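Local structure of putative alpha-L-fucosidase (Bacteroides thetaiotaomicron VPI-5482, 3GZA) at residues K11-K16 / R214-W219; T234-C239 / L252-H257; G394-V399 / A420-V425. The protein probably hydrolyses alpha-L-fucosidic linkages in glycans. One frame throughout, in Å; residues are numbered along the deposited sequence. Where two conformers were deposited one is given.

Contact 1: K11-K16 / R214-W219; sequences KPHQLK and RADFRW
Asp-216 is held by His-13 and Gln-14 from the N-terminal segment and by Arg-214 from its own. Its CB lies 4.2 Å from Gln-14 NE2, which donates to the main chain of the same residue: NE2 to Asp-216 O is 2.8 Å, bent to 155° and tilted somewhat from the carbonyl plane. CG stands anti to the carbonyl carbon (chi1 -71°), which turns the carboxylate toward His-13. At the tip, OD1 takes the NE of Arg-214 at 2.9 Å, while OD2 receives Arg-214 NH2 at 2.9 Å on its syn lone pair, a side-on, two-nitrogen grip that fixes the rotation of the carboxylate. OD2 also accepts from His-13 NE2 at 2.8 Å, nearly straight at 174°; the oxygen sits in the imidazole plane, but the histidine reaches it from above the carboxylate plane. With Phe-208 N, three donors converge on OD2, which would probably favour the ionised carboxylate. Arg-214 NH1 turns to Asn-200 and Glu-196. The Gln-14 amide is steadied through its oxygen, where OE1 accepts Lys-11 N at 2.9 Å on a lone pair, and its NE2 also serves Trp-265 O. The arrangement is a His-carboxylate hydrogen bond backed by a bidentate Arg-Asp salt bridge, and it fastens the lead-in to helix 15-20 onto the loop after strand 207-209 in the TIM-barrel domain of this fucosidase family.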
ATOM      1  N   LYS A  11       2.623 -35.734 -16.192  1.00 27.80           N
ATOM      2  CA  LYS A  11       2.357 -36.101 -14.817  1.00 27.76           C
ATOM      3  C   LYS A  11       0.843 -36.157 -14.702  1.00 27.54           C
ATOM      4  O   LYS A  11       0.098 -35.547 -15.500  1.00 25.22           O
ATOM      5  CB  LYS A  11       2.888 -35.080 -13.841  1.00 30.00           C
ATOM      6  CG  LYS A  11       4.407 -34.997 -13.825  1.00 33.56           C
ATOM      7  CD  LYS A  11       4.887 -34.043 -12.738  1.00 39.10           C
ATOM      8  N   PRO A  12       0.352 -36.898 -13.718  1.00 26.78           N
ATOM      9  CA  PRO A  12      -1.082 -36.994 -13.578  1.00 26.78           C
ATOM     10  C   PRO A  12      -1.814 -35.641 -13.591  1.00 26.52           C
ATOM     11  O   PRO A  12      -2.887 -35.528 -14.215  1.00 27.10           O
ATOM     12  CB  PRO A  12      -1.227 -37.678 -12.235  1.00 26.79           C
ATOM     13  CG  PRO A  12      -0.035 -38.546 -12.145  1.00 26.27           C
ATOM     14  CD  PRO A  12       1.063 -37.725 -12.733  1.00 27.60           C
ATOM     15  N   HIS A  13      -1.269 -34.584 -12.959  1.00 25.94           N
ATOM     16  CA  HIS A  13      -1.979 -33.312 -12.910  1.00 25.85           C
ATOM     17  C   HIS A  13      -1.899 -32.518 -14.223  1.00 24.28           C
ATOM     18  O   HIS A  13      -2.565 -31.487 -14.373  1.00 25.64           O
ATOM     19  CB  HIS A  13      -1.537 -32.466 -11.709  1.00 26.36           C
ATOM     20  CG  HIS A  13      -0.260 -31.714 -11.920  1.00 26.44           C
ATOM     21  ND1 HIS A  13       0.976 -32.316 -11.844  1.00 28.92           N
ATOM     22  CD2 HIS A  13      -0.037 -30.400 -12.185  1.00 27.65           C
ATOM     23  CE1 HIS A  13       1.908 -31.395 -12.075  1.00 29.19           C
ATOM     24  NE2 HIS A  13       1.322 -30.228 -12.278  1.00 27.54           N
ATOM     25  N   GLN A  14      -1.092 -32.991 -15.179  1.00 25.02           N
ATOM     26  CA  GLN A  14      -1.009 -32.346 -16.473  1.00 25.15           C
ATOM     27  C   GLN A  14      -2.070 -32.890 -17.437  1.00 25.67           C
ATOM     28  O   GLN A  14      -2.306 -32.278 -18.474  1.00 26.32           O
ATOM     29  CB  GLN A  14       0.381 -32.511 -17.097  1.00 24.68           C
ATOM     30  CG  GLN A  14       1.438 -31.610 -16.465  1.00 26.35           C
ATOM     31  CD  GLN A  14       2.831 -31.885 -16.979  1.00 25.15           C
ATOM     32  OE1 GLN A  14       3.345 -33.012 -16.883  1.00 26.82           O
ATOM     33  NE2 GLN A  14       3.454 -30.841 -17.559  1.00 24.61           N
ATOM     34  N   LEU A  15      -2.733 -33.997 -17.106  1.00 24.86           N
ATOM     35  CA  LEU A  15      -3.737 -34.538 -18.041  1.00 25.12           C
ATOM     36  C   LEU A  15      -4.865 -33.520 -18.274  1.00 25.20           C
ATOM     37  O   LEU A  15      -5.319 -33.340 -19.415  1.00 25.59           O
ATOM     38  CB  LEU A  15      -4.263 -35.887 -17.565  1.00 25.35           C
ATOM     39  CG  LEU A  15      -3.217 -37.015 -17.525  1.00 26.12           C
ATOM     40  CD1 LEU A  15      -3.892 -38.296 -17.022  1.00 27.93           C
ATOM     41  CD2 LEU A  15      -2.613 -37.289 -18.892  1.00 28.06           C
ATOM     42  N   LYS A  16      -5.264 -32.790 -17.227  1.00 25.19           N
ATOM     43  CA  LYS A  16      -6.356 -31.802 -17.350  0.50 25.60           C
ATOM     44  C   LYS A  16      -5.974 -30.625 -18.217  1.00 25.65           C
ATOM     45  O   LYS A  16      -6.832 -29.919 -18.671  1.00 26.47           O
ATOM     46  CB  LYS A  16      -6.854 -31.318 -15.981  0.50 25.49           C
ATOM     47  CG  LYS A  16      -5.800 -30.700 -15.087  0.50 26.65           C
ATOM     48  CD  LYS A  16      -6.384 -30.100 -13.820  0.50 28.73           C
ATOM     49  CE  LYS A  16      -5.299 -29.506 -12.962  0.50 29.11           C
ATOM     50  NZ  LYS A  16      -4.419 -30.575 -12.436  0.50 31.37           N
ATOM     51  N   ARG A 214      10.871 -24.509 -13.087  1.00 24.01           N
ATOM     52  CA  ARG A 214       9.725 -25.290 -13.503  1.00 24.25           C
ATOM     53  C   ARG A 214       8.650 -24.553 -14.258  1.00 24.17           C
ATOM     54  O   ARG A 214       8.244 -23.454 -13.875  1.00 23.88           O
ATOM     55  CB  ARG A 214       9.090 -25.861 -12.213  1.00 24.06           C
ATOM     56  CG  ARG A 214       7.864 -26.712 -12.444  1.00 24.18           C
ATOM     57  CD  ARG A 214       7.298 -27.173 -11.146  1.00 24.32           C
ATOM     58  NE  ARG A 214       5.947 -27.719 -11.231  1.00 25.42           N
ATOM     59  CZ  ARG A 214       5.239 -28.090 -10.171  1.00 29.08           C
ATOM     60  NH1 ARG A 214       5.759 -28.079  -8.954  1.00 28.94           N
ATOM     61  NH2 ARG A 214       4.009 -28.548 -10.316  1.00 29.22           N
ATOM     62  N   ALA A 215       8.139 -25.188 -15.315  1.00 24.11           N
ATOM     63  CA  ALA A 215       6.959 -24.743 -16.049  1.00 24.17           C
ATOM     64  C   ALA A 215       6.169 -26.012 -16.376  1.00 24.69           C
ATOM     65  O   ALA A 215       6.716 -26.956 -16.944  1.00 25.53           O
ATOM     66  CB  ALA A 215       7.313 -24.054 -17.326  1.00 24.50           C
ATOM     67  N   ASP A 216       4.905 -26.022 -15.955  1.00 23.00           N
ATOM     68  CA  ASP A 216       4.040 -27.165 -16.260  1.00 23.85           C
ATOM     69  C   ASP A 216       3.417 -27.131 -17.653  1.00 25.33           C
ATOM     70  O   ASP A 216       2.827 -28.126 -18.101  1.00 25.71           O
ATOM     71  CB  ASP A 216       3.001 -27.356 -15.184  1.00 24.67           C
ATOM     72  CG  ASP A 216       3.576 -27.868 -13.888  1.00 24.94           C
ATOM     73  OD1 ASP A 216       4.748 -28.310 -13.810  1.00 25.01           O
ATOM     74  OD2 ASP A 216       2.777 -27.905 -12.906  1.00 25.71           O
ATOM     75  N   PHE A 217       3.603 -26.021 -18.348  1.00 25.11           N
ATOM     76  CA  PHE A 217       3.295 -25.882 -19.756  1.00 24.42           C
ATOM     77  C   PHE A 217       4.130 -24.707 -20.231  1.00 24.62           C
ATOM     78  O   PHE A 217       4.753 -24.034 -19.390  1.00 24.53           O
ATOM     79  CB  PHE A 217       1.790 -25.760 -20.031  1.00 24.91           C
ATOM     80  CG  PHE A 217       1.123 -24.621 -19.352  1.00 23.64           C
ATOM     81  CD1 PHE A 217       1.191 -23.390 -19.894  1.00 25.77           C
ATOM     82  CD2 PHE A 217       0.394 -24.813 -18.174  1.00 24.20           C
ATOM     83  CE1 PHE A 217       0.598 -22.355 -19.312  1.00 24.86           C
ATOM     84  CE2 PHE A 217      -0.219 -23.788 -17.584  1.00 25.93           C
ATOM     85  CZ  PHE A 217      -0.151 -22.559 -18.161  1.00 25.15           C
ATOM     86  N   ARG A 218       4.195 -24.472 -21.538  1.00 25.08           N
ATOM     87  CA  ARG A 218       5.029 -23.399 -22.082  1.00 25.32           C
ATOM     88  C   ARG A 218       4.188 -22.495 -22.946  1.00 25.14           C
ATOM     89  O   ARG A 218       3.319 -22.977 -23.650  1.00 25.44           O
ATOM     90  CB  ARG A 218       6.190 -23.923 -22.949  1.00 26.13           C
ATOM     91  CG  ARG A 218       5.744 -24.694 -24.210  1.00 25.88           C
ATOM     92  CD  ARG A 218       6.912 -25.310 -24.920  1.00 25.88           C
ATOM     93  NE  ARG A 218       6.515 -25.616 -26.298  1.00 25.38           N
ATOM     94  CZ  ARG A 218       6.068 -26.791 -26.741  1.00 24.97           C
ATOM     95  NH1 ARG A 218       6.061 -27.878 -25.954  1.00 25.00           N
ATOM     96  NH2 ARG A 218       5.697 -26.894 -28.008  1.00 24.92           N
ATOM     97  N   TRP A 219       4.519 -21.217 -22.936  1.00 25.39           N
ATOM     98  CA  TRP A 219       3.926 -20.261 -23.890  1.00 26.52           C
ATOM     99  C   TRP A 219       4.452 -20.623 -25.260  1.00 26.54           C
ATOM    100  O   TRP A 219       5.660 -20.727 -25.466  1.00 28.74           O
ATOM    101  CB  TRP A 219       4.356 -18.842 -23.506  1.00 28.06           C
ATOM    102  CG  TRP A 219       3.871 -17.778 -24.450  1.00 26.70           C
ATOM    103  CD1 TRP A 219       2.609 -17.463 -24.710  1.00 28.77           C
ATOM    104  CD2 TRP A 219       4.688 -16.897 -25.215  1.00 26.39           C
ATOM    105  NE1 TRP A 219       2.547 -16.427 -25.597  1.00 29.14           N
ATOM    106  CE2 TRP A 219       3.813 -16.048 -25.920  1.00 26.59           C
ATOM    107  CE3 TRP A 219       6.058 -16.726 -25.350  1.00 30.07           C
ATOM    108  CZ2 TRP A 219       4.256 -15.066 -26.753  1.00 27.83           C
ATOM    109  CZ3 TRP A 219       6.510 -15.762 -26.205  1.00 30.57           C
ATOM    110  CH2 TRP A 219       5.607 -14.937 -26.896  1.00 29.14           C
TER

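Contact 2: T234-C239 / L252-H257; sequences TFPVPC and LELLKH
Phe-235 lays the CE1-CZ side of its ring against the branch point of Leu-254, with CE1 3.5 Å from Leu-254 CG, the ring running obliquely past the leucine. The ring's CZ reaches on to Leu-255 CD2, 4.1 Å away. Leu-254 points from the helix toward the strand, its CG anti to the backbone N (chi1 174°), so that its two methyls straddle the junction between phenylalanine and proline: CD2 meets Pro-236 CG end-on at 3.7 Å, and CD1 lies 3.8 Å from Pro-236 CD. That same Pro-236 CD sits over one face of the Phe-235 ring, toward its rim. This is apolar helix-on-strand packing at the margin of the barrel, where helix 251-257 covers the short strand 234-235, itself antiparallel to strand 264-273, whose Val-266 also touches the Phe-235 ring. An alanine in place of Leu-254 would take away the branch carbon and both methyls and is likely to leave a gap between helix and strand, with the Phe-235 ring and Pro-236 robbed of their main partner on the helix. Beyond Leu-254, Ile-245 of the preceding loop packs against the same leucine, and a HEPES molecule is bound about 8 Å from the side chain of Leu-255.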
ATOM      1  N   THR A 234       6.992 -32.447 -25.545  1.00 23.22           N
ATOM      2  CA  THR A 234       8.275 -32.700 -24.944  1.00 23.65           C
ATOM      3  C   THR A 234       9.231 -31.523 -25.146  1.00 23.51           C
ATOM      4  O   THR A 234       9.094 -30.733 -26.098  1.00 23.01           O
ATOM      5  CB  THR A 234       8.811 -34.019 -25.406  1.00 23.12           C
ATOM      6  OG1 THR A 234       8.736 -34.133 -26.838  1.00 22.57           O
ATOM      7  CG2 THR A 234       8.021 -35.153 -24.751  1.00 23.33           C
ATOM      8  N   PHE A 235      10.192 -31.415 -24.216  1.00 23.17           N
ATOM      9  CA  PHE A 235      11.001 -30.216 -24.098  1.00 23.52           C
ATOM     10  C   PHE A 235      12.353 -30.589 -23.497  1.00 24.00           C
ATOM     11  O   PHE A 235      12.430 -31.528 -22.722  1.00 22.11           O
ATOM     12  CB  PHE A 235      10.174 -29.191 -23.254  1.00 24.00           C
ATOM     13  CG  PHE A 235      10.398 -27.759 -23.645  1.00 25.03           C
ATOM     14  CD1 PHE A 235       9.936 -27.306 -24.884  1.00 25.62           C
ATOM     15  CD2 PHE A 235      11.104 -26.869 -22.824  1.00 25.12           C
ATOM     16  CE1 PHE A 235      10.145 -26.019 -25.254  1.00 28.22           C
ATOM     17  CE2 PHE A 235      11.312 -25.560 -23.217  1.00 27.50           C
ATOM     18  CZ  PHE A 235      10.854 -25.144 -24.430  1.00 28.05           C
ATOM     19  N   PRO A 236      13.415 -29.873 -23.873  1.00 23.51           N
ATOM     20  CA  PRO A 236      14.744 -30.248 -23.407  1.00 23.13           C
ATOM     21  C   PRO A 236      15.055 -29.992 -21.933  1.00 22.93           C
ATOM     22  O   PRO A 236      15.977 -30.625 -21.381  1.00 23.81           O
ATOM     23  CB  PRO A 236      15.666 -29.431 -24.316  1.00 24.39           C
ATOM     24  CG  PRO A 236      14.873 -28.283 -24.728  1.00 25.21           C
ATOM     25  CD  PRO A 236      13.466 -28.759 -24.848  1.00 23.64           C
ATOM     26  N   VAL A 237      14.263 -29.135 -21.309  1.00 22.86           N
ATOM     27  CA  VAL A 237      14.416 -28.754 -19.913  1.00 23.96           C
ATOM     28  C   VAL A 237      13.056 -28.662 -19.318  1.00 24.28           C
ATOM     29  O   VAL A 237      12.068 -28.487 -20.032  1.00 23.71           O
ATOM     30  CB  VAL A 237      15.189 -27.417 -19.747  1.00 23.95           C
ATOM     31  CG1 VAL A 237      16.678 -27.621 -20.083  1.00 26.59           C
ATOM     32  CG2 VAL A 237      14.528 -26.285 -20.577  1.00 25.47           C
ATOM     33  N   PRO A 238      12.954 -28.790 -17.981  1.00 24.81           N
ATOM     34  CA  PRO A 238      11.659 -28.776 -17.301  1.00 25.23           C
ATOM     35  C   PRO A 238      11.038 -27.413 -17.073  1.00 26.14           C
ATOM     36  O   PRO A 238      10.184 -27.266 -16.214  1.00 24.76           O
ATOM     37  CB  PRO A 238      11.961 -29.522 -15.989  1.00 27.39           C
ATOM     38  CG  PRO A 238      13.281 -29.197 -15.704  1.00 25.35           C
ATOM     39  CD  PRO A 238      14.040 -29.101 -17.039  1.00 25.26           C
ATOM     40  N   CYS A 239      11.424 -26.448 -17.886  1.00 24.62           N
ATOM     41  CA  CYS A 239      10.941 -25.087 -17.773  1.00 25.88           C
ATOM     42  C   CYS A 239      11.008 -24.446 -19.146  1.00 26.57           C
ATOM     43  O   CYS A 239      11.475 -25.062 -20.097  1.00 26.92           O
ATOM     44  CB  CYS A 239      11.739 -24.315 -16.756  1.00 26.98           C
ATOM     45  SG  CYS A 239      13.359 -24.034 -17.225  1.00 28.28           S
ATOM     46  N   LEU A 252      12.589 -19.219 -29.728  1.00 32.71           N
ATOM     47  CA  LEU A 252      11.214 -19.048 -30.172  1.00 32.15           C
ATOM     48  C   LEU A 252      10.809 -20.237 -30.979  1.00 29.92           C
ATOM     49  O   LEU A 252       9.688 -20.669 -30.835  1.00 29.91           O
ATOM     50  CB  LEU A 252      10.959 -17.785 -31.014  1.00 33.04           C
ATOM     51  CG  LEU A 252      10.635 -16.528 -30.240  1.00 35.72           C
ATOM     52  CD1 LEU A 252      10.509 -15.377 -31.232  1.00 35.29           C
ATOM     53  CD2 LEU A 252       9.403 -16.653 -29.375  1.00 35.74           C
ATOM     54  N   GLU A 253      11.694 -20.768 -31.820  1.00 30.22           N
ATOM     55  CA  GLU A 253      11.323 -21.961 -32.593  1.00 30.55           C
ATOM     56  C   GLU A 253      11.040 -23.121 -31.667  1.00 28.84           C
ATOM     57  O   GLU A 253      10.154 -23.891 -31.925  1.00 28.73           O
ATOM     58  CB  GLU A 253      12.403 -22.353 -33.580  1.00 31.51           C
ATOM     59  CG  GLU A 253      12.517 -21.387 -34.743  1.00 35.65           C
ATOM     60  CD  GLU A 253      11.304 -21.382 -35.625  1.00 38.32           C
ATOM     61  OE1 GLU A 253      10.753 -22.461 -35.904  1.00 34.65           O
ATOM     62  OE2 GLU A 253      10.903 -20.281 -36.052  1.00 41.43           O
ATOM     63  N   LEU A 254      11.833 -23.255 -30.611  1.00 29.13           N
ATOM     64  CA  LEU A 254      11.627 -24.307 -29.622  1.00 28.07           C
ATOM     65  C   LEU A 254      10.291 -24.137 -28.908  1.00 27.45           C
ATOM     66  O   LEU A 254       9.594 -25.121 -28.687  1.00 26.73           O
ATOM     67  CB  LEU A 254      12.843 -24.364 -28.665  1.00 28.45           C
ATOM     68  CG  LEU A 254      12.740 -25.317 -27.481  1.00 29.89           C
ATOM     69  CD1 LEU A 254      12.548 -26.762 -27.993  1.00 27.95           C
ATOM     70  CD2 LEU A 254      13.975 -25.175 -26.548  1.00 29.68           C
ATOM     71  N   LEU A 255       9.879 -22.907 -28.543  1.00 26.15           N
ATOM     72  CA  LEU A 255       8.533 -22.712 -27.929  1.00 26.29           C
ATOM     73  C   LEU A 255       7.403 -23.075 -28.867  1.00 25.56           C
ATOM     74  O   LEU A 255       6.440 -23.717 -28.481  1.00 26.03           O
ATOM     75  CB  LEU A 255       8.377 -21.275 -27.452  1.00 26.89           C
ATOM     76  CG  LEU A 255       9.310 -20.837 -26.325  1.00 29.28           C
ATOM     77  CD1 LEU A 255       9.206 -19.328 -26.166  1.00 28.54           C
ATOM     78  CD2 LEU A 255       8.994 -21.579 -24.981  1.00 29.59           C
ATOM     79  N   LYS A 256       7.553 -22.699 -30.140  1.00 25.02           N
ATOM     80  CA  LYS A 256       6.546 -22.930 -31.148  1.00 26.64           C
ATOM     81  C   LYS A 256       6.342 -24.366 -31.581  1.00 26.43           C
ATOM     82  O   LYS A 256       5.240 -24.725 -32.044  1.00 28.21           O
ATOM     83  CB  LYS A 256       6.900 -22.068 -32.381  1.00 26.52           C
ATOM     84  CG  LYS A 256       6.663 -20.572 -32.130  1.00 29.55           C
ATOM     85  CD  LYS A 256       7.186 -19.683 -33.254  1.00 31.18           C
ATOM     86  CE  LYS A 256       6.882 -18.200 -32.941  1.00 33.42           C
ATOM     87  NZ  LYS A 256       7.627 -17.326 -33.848  1.00 35.27           N
ATOM     88  N   HIS A 257       7.406 -25.158 -31.491  1.00 25.96           N
ATOM     89  CA  HIS A 257       7.408 -26.540 -31.960  1.00 24.95           C
ATOM     90  C   HIS A 257       7.633 -27.598 -30.878  1.00 24.47           C
ATOM     91  O   HIS A 257       7.296 -28.752 -31.089  1.00 24.08           O
ATOM     92  CB  HIS A 257       8.531 -26.738 -33.025  1.00 24.82           C
ATOM     93  CG  HIS A 257       8.269 -26.051 -34.342  1.00 24.27           C
ATOM     94  ND1 HIS A 257       7.462 -26.594 -35.313  1.00 25.05           N
ATOM     95  CD2 HIS A 257       8.711 -24.865 -34.839  1.00 25.78           C
ATOM     96  CE1 HIS A 257       7.419 -25.777 -36.354  1.00 26.16           C
ATOM     97  NE2 HIS A 257       8.182 -24.725 -36.101  1.00 25.99           N
TER

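Contact 3: G394-V399 / A420-V425; sequences GKWQTV and ALRLTV
The cation-pi stack of Arg-422 on Trp-396 dominates this contact. The guanidinium lies nearly flat over one face of the indole, the planes inclined by 21°, and Arg-422 CZ stands 3.7 Å from the centroid of the five-membered ring, 11° off its normal. NH2 hovers over the CD1-CG side at 3.5 Å from CD1, and NH1 sits above NE1 at 3.5 Å; the last two are both donors and do not bond. A bend at chi3 (60°) folds the arginine chain back over the ring after an extended start from the strand. Apolar contacts gather at the far, six-membered end of the indole. Its CZ3 comes within 3.6 Å of Arg-422 CB, and its CH2 meets the methyl of Ala-420, CB, at 3.8 Å. The polar Ala-420 O lies 3.7 Å from Trp-396 CZ3, a van der Waals approach without a hydrogen bond. The electrostatic part is completed from outside: Arg-422 NH2 forms a salt bridge with Glu-389, which probably restrains the guanidinium over the ring and balances its charge. Glu-389 belongs to strand 383-392, which runs between the two segments, so Trp-396 on the edge strand 395-402 reaches across one neighbour to the next. Leu-421, facing the other way, packs on strands 366-375 and 434-440. Such an outward-facing aromatic-arginine pair, backed by leucines between two antiparallel sheets, belongs here to the beta-sandwich of an F5/8 type C (discoidin-like) domain.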
ATOM      1  N   GLY A 394     -12.541 -46.497 -55.600  1.00 30.29           N
ATOM      2  CA  GLY A 394     -11.896 -47.774 -55.319  1.00 30.81           C
ATOM      3  C   GLY A 394     -10.381 -47.761 -55.212  1.00 30.78           C
ATOM      4  O   GLY A 394      -9.767 -48.828 -55.067  1.00 31.36           O
ATOM      5  N   LYS A 395      -9.764 -46.584 -55.270  1.00 30.28           N
ATOM      6  CA  LYS A 395      -8.312 -46.478 -55.210  1.00 29.69           C
ATOM      7  C   LYS A 395      -7.922 -45.528 -54.113  1.00 29.75           C
ATOM      8  O   LYS A 395      -8.488 -44.451 -53.989  1.00 28.68           O
ATOM      9  CB  LYS A 395      -7.747 -45.964 -56.535  1.00 29.88           C
ATOM     10  N   TRP A 396      -6.940 -45.943 -53.322  1.00 29.97           N
ATOM     11  CA  TRP A 396      -6.436 -45.119 -52.236  1.00 29.89           C
ATOM     12  C   TRP A 396      -5.572 -43.988 -52.776  1.00 30.41           C
ATOM     13  O   TRP A 396      -4.734 -44.213 -53.664  1.00 30.81           O
ATOM     14  CB  TRP A 396      -5.581 -45.949 -51.291  1.00 29.68           C
ATOM     15  CG  TRP A 396      -6.331 -46.946 -50.506  1.00 29.52           C
ATOM     16  CD1 TRP A 396      -6.341 -48.289 -50.689  1.00 31.00           C
ATOM     17  CD2 TRP A 396      -7.183 -46.686 -49.396  1.00 30.08           C
ATOM     18  NE1 TRP A 396      -7.141 -48.888 -49.744  1.00 32.24           N
ATOM     19  CE2 TRP A 396      -7.670 -47.923 -48.940  1.00 29.06           C
ATOM     20  CE3 TRP A 396      -7.578 -45.526 -48.735  1.00 28.45           C
ATOM     21  CZ2 TRP A 396      -8.546 -48.026 -47.857  1.00 29.88           C
ATOM     22  CZ3 TRP A 396      -8.442 -45.629 -47.662  1.00 29.63           C
ATOM     23  CH2 TRP A 396      -8.920 -46.864 -47.235  1.00 29.31           C
ATOM     24  N   GLN A 397      -5.802 -42.783 -52.265  1.00 30.64           N
ATOM     25  CA  GLN A 397      -4.973 -41.629 -52.575  1.00 31.01           C
ATOM     26  C   GLN A 397      -4.689 -40.926 -51.273  1.00 30.46           C
ATOM     27  O   GLN A 397      -5.535 -40.892 -50.394  1.00 30.53           O
ATOM     28  CB  GLN A 397      -5.651 -40.677 -53.546  1.00 31.23           C
ATOM     29  CG  GLN A 397      -6.895 -40.014 -53.049  1.00 33.63           C
ATOM     30  CD  GLN A 397      -7.565 -39.190 -54.126  1.00 35.65           C
ATOM     31  OE1 GLN A 397      -7.719 -37.970 -53.984  1.00 38.57           O
ATOM     32  NE2 GLN A 397      -7.937 -39.839 -55.221  1.00 37.08           N
ATOM     33  N   THR A 398      -3.506 -40.348 -51.166  1.00 30.62           N
ATOM     34  CA  THR A 398      -3.110 -39.641 -49.968  1.00 30.83           C
ATOM     35  C   THR A 398      -3.726 -38.252 -49.959  1.00 30.85           C
ATOM     36  O   THR A 398      -3.646 -37.536 -50.960  1.00 31.77           O
ATOM     37  CB  THR A 398      -1.589 -39.540 -49.880  1.00 30.76           C
ATOM     38  OG1 THR A 398      -1.038 -40.865 -49.964  1.00 31.94           O
ATOM     39  CG2 THR A 398      -1.147 -38.864 -48.589  1.00 30.45           C
ATOM     40  N   VAL A 399      -4.356 -37.905 -48.838  1.00 29.85           N
ATOM     41  CA  VAL A 399      -4.988 -36.604 -48.650  1.00 29.51           C
ATOM     42  C   VAL A 399      -4.151 -35.686 -47.738  1.00 29.42           C
ATOM     43  O   VAL A 399      -4.221 -34.464 -47.859  1.00 29.18           O
ATOM     44  CB  VAL A 399      -6.456 -36.745 -48.168  1.00 29.97           C
ATOM     45  CG1 VAL A 399      -7.314 -37.382 -49.294  1.00 28.79           C
ATOM     46  CG2 VAL A 399      -6.550 -37.560 -46.917  1.00 30.67           C
ATOM     47  N   ALA A 420     -13.851 -44.678 -47.694  1.00 27.08           N
ATOM     48  CA  ALA A 420     -13.107 -45.028 -46.522  1.00 27.13           C
ATOM     49  C   ALA A 420     -11.909 -44.122 -46.396  1.00 27.39           C
ATOM     50  O   ALA A 420     -11.489 -43.518 -47.369  1.00 27.27           O
ATOM     51  CB  ALA A 420     -12.673 -46.499 -46.615  1.00 27.07           C
ATOM     52  N   LEU A 421     -11.421 -43.963 -45.172  1.00 27.99           N
ATOM     53  CA  LEU A 421     -10.172 -43.246 -44.901  1.00 28.72           C
ATOM     54  C   LEU A 421      -9.233 -44.212 -44.220  1.00 29.28           C
ATOM     55  O   LEU A 421      -9.671 -45.149 -43.544  1.00 30.26           O
ATOM     56  CB  LEU A 421     -10.364 -42.055 -43.976  1.00 29.61           C
ATOM     57  CG  LEU A 421     -11.115 -40.843 -44.502  1.00 30.50           C
ATOM     58  CD1 LEU A 421     -10.969 -39.746 -43.479  1.00 32.98           C
ATOM     59  CD2 LEU A 421     -10.593 -40.386 -45.847  1.00 32.72           C
ATOM     60  N   ARG A 422      -7.938 -43.984 -44.361  1.00 28.32           N
ATOM     61  CA  ARG A 422      -6.986 -44.860 -43.709  1.00 27.92           C
ATOM     62  C   ARG A 422      -5.846 -44.053 -43.143  1.00 26.87           C
ATOM     63  O   ARG A 422      -5.230 -43.264 -43.847  1.00 27.09           O
ATOM     64  CB  ARG A 422      -6.437 -45.918 -44.653  1.00 27.94           C
ATOM     65  CG  ARG A 422      -5.522 -46.948 -43.970  1.00 30.60           C
ATOM     66  CD  ARG A 422      -5.264 -48.108 -44.877  1.00 32.21           C
ATOM     67  NE  ARG A 422      -4.607 -47.696 -46.116  1.00 34.84           N
ATOM     68  CZ  ARG A 422      -4.459 -48.483 -47.187  1.00 37.61           C
ATOM     69  NH1 ARG A 422      -4.950 -49.720 -47.202  1.00 36.69           N
ATOM     70  NH2 ARG A 422      -3.849 -48.030 -48.274  1.00 38.99           N
ATOM     71  N   LEU A 423      -5.578 -44.284 -41.869  1.00 26.34           N
ATOM     72  CA  LEU A 423      -4.469 -43.649 -41.156  1.00 25.74           C
ATOM     73  C   LEU A 423      -3.341 -44.668 -41.033  1.00 26.14           C
ATOM     74  O   LEU A 423      -3.548 -45.763 -40.529  1.00 25.43           O
ATOM     75  CB  LEU A 423      -4.930 -43.248 -39.765  1.00 25.66           C
ATOM     76  CG  LEU A 423      -3.852 -42.746 -38.791  1.00 26.40           C
ATOM     77  CD1 LEU A 423      -3.249 -41.432 -39.266  1.00 25.48           C
ATOM     78  CD2 LEU A 423      -4.487 -42.614 -37.440  1.00 27.99           C
ATOM     79  N   THR A 424      -2.166 -44.316 -41.538  1.00 26.13           N
ATOM     80  CA  THR A 424      -0.980 -45.157 -41.423  1.00 26.64           C
ATOM     81  C   THR A 424       0.070 -44.374 -40.642  1.00 25.91           C
ATOM     82  O   THR A 424       0.398 -43.249 -41.012  1.00 27.25           O
ATOM     83  CB  THR A 424      -0.395 -45.499 -42.779  1.00 26.93           C
ATOM     84  OG1 THR A 424      -1.403 -46.150 -43.564  1.00 27.13           O
ATOM     85  CG2 THR A 424       0.805 -46.406 -42.625  1.00 28.38           C
ATOM     86  N   VAL A 425       0.550 -44.954 -39.554  1.00 26.37           N
ATOM     87  CA  VAL A 425       1.630 -44.363 -38.756  1.00 26.43           C
ATOM     88  C   VAL A 425       2.900 -45.079 -39.255  1.00 26.28           C
ATOM     89  O   VAL A 425       3.128 -46.253 -38.936  1.00 26.11           O
ATOM     90  CB  VAL A 425       1.414 -44.604 -37.252  1.00 27.00           C
ATOM     91  CG1 VAL A 425       2.593 -44.037 -36.410  1.00 26.23           C
ATOM     92  CG2 VAL A 425       0.094 -43.982 -36.784  1.00 27.01           C
TER

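From the N terminus, contact 1 closes the longest loop, bringing the lead-in to helix 15-20 against residues 214-219 after most of the barrel has been traced. Contact 2 then closes a short loop, 234-239 to 252-257, within the same domain. Contact 3 closes last, tying edge strand 395-402 to strand 420-428 within one sheet of the C-terminal beta-sandwich. The three follow in series, none nesting in or crossing another. Contacts 1 and 2 adjoin, centres 13 Å apart: Arg-218 NE probably bonds to Leu-255 O, Ala-215 N to Pro-238 O, and strands 218-219 and 234-235 both pair with strand 264-273. Contact 3 stands apart, its centre 35 Å from that of contact 1.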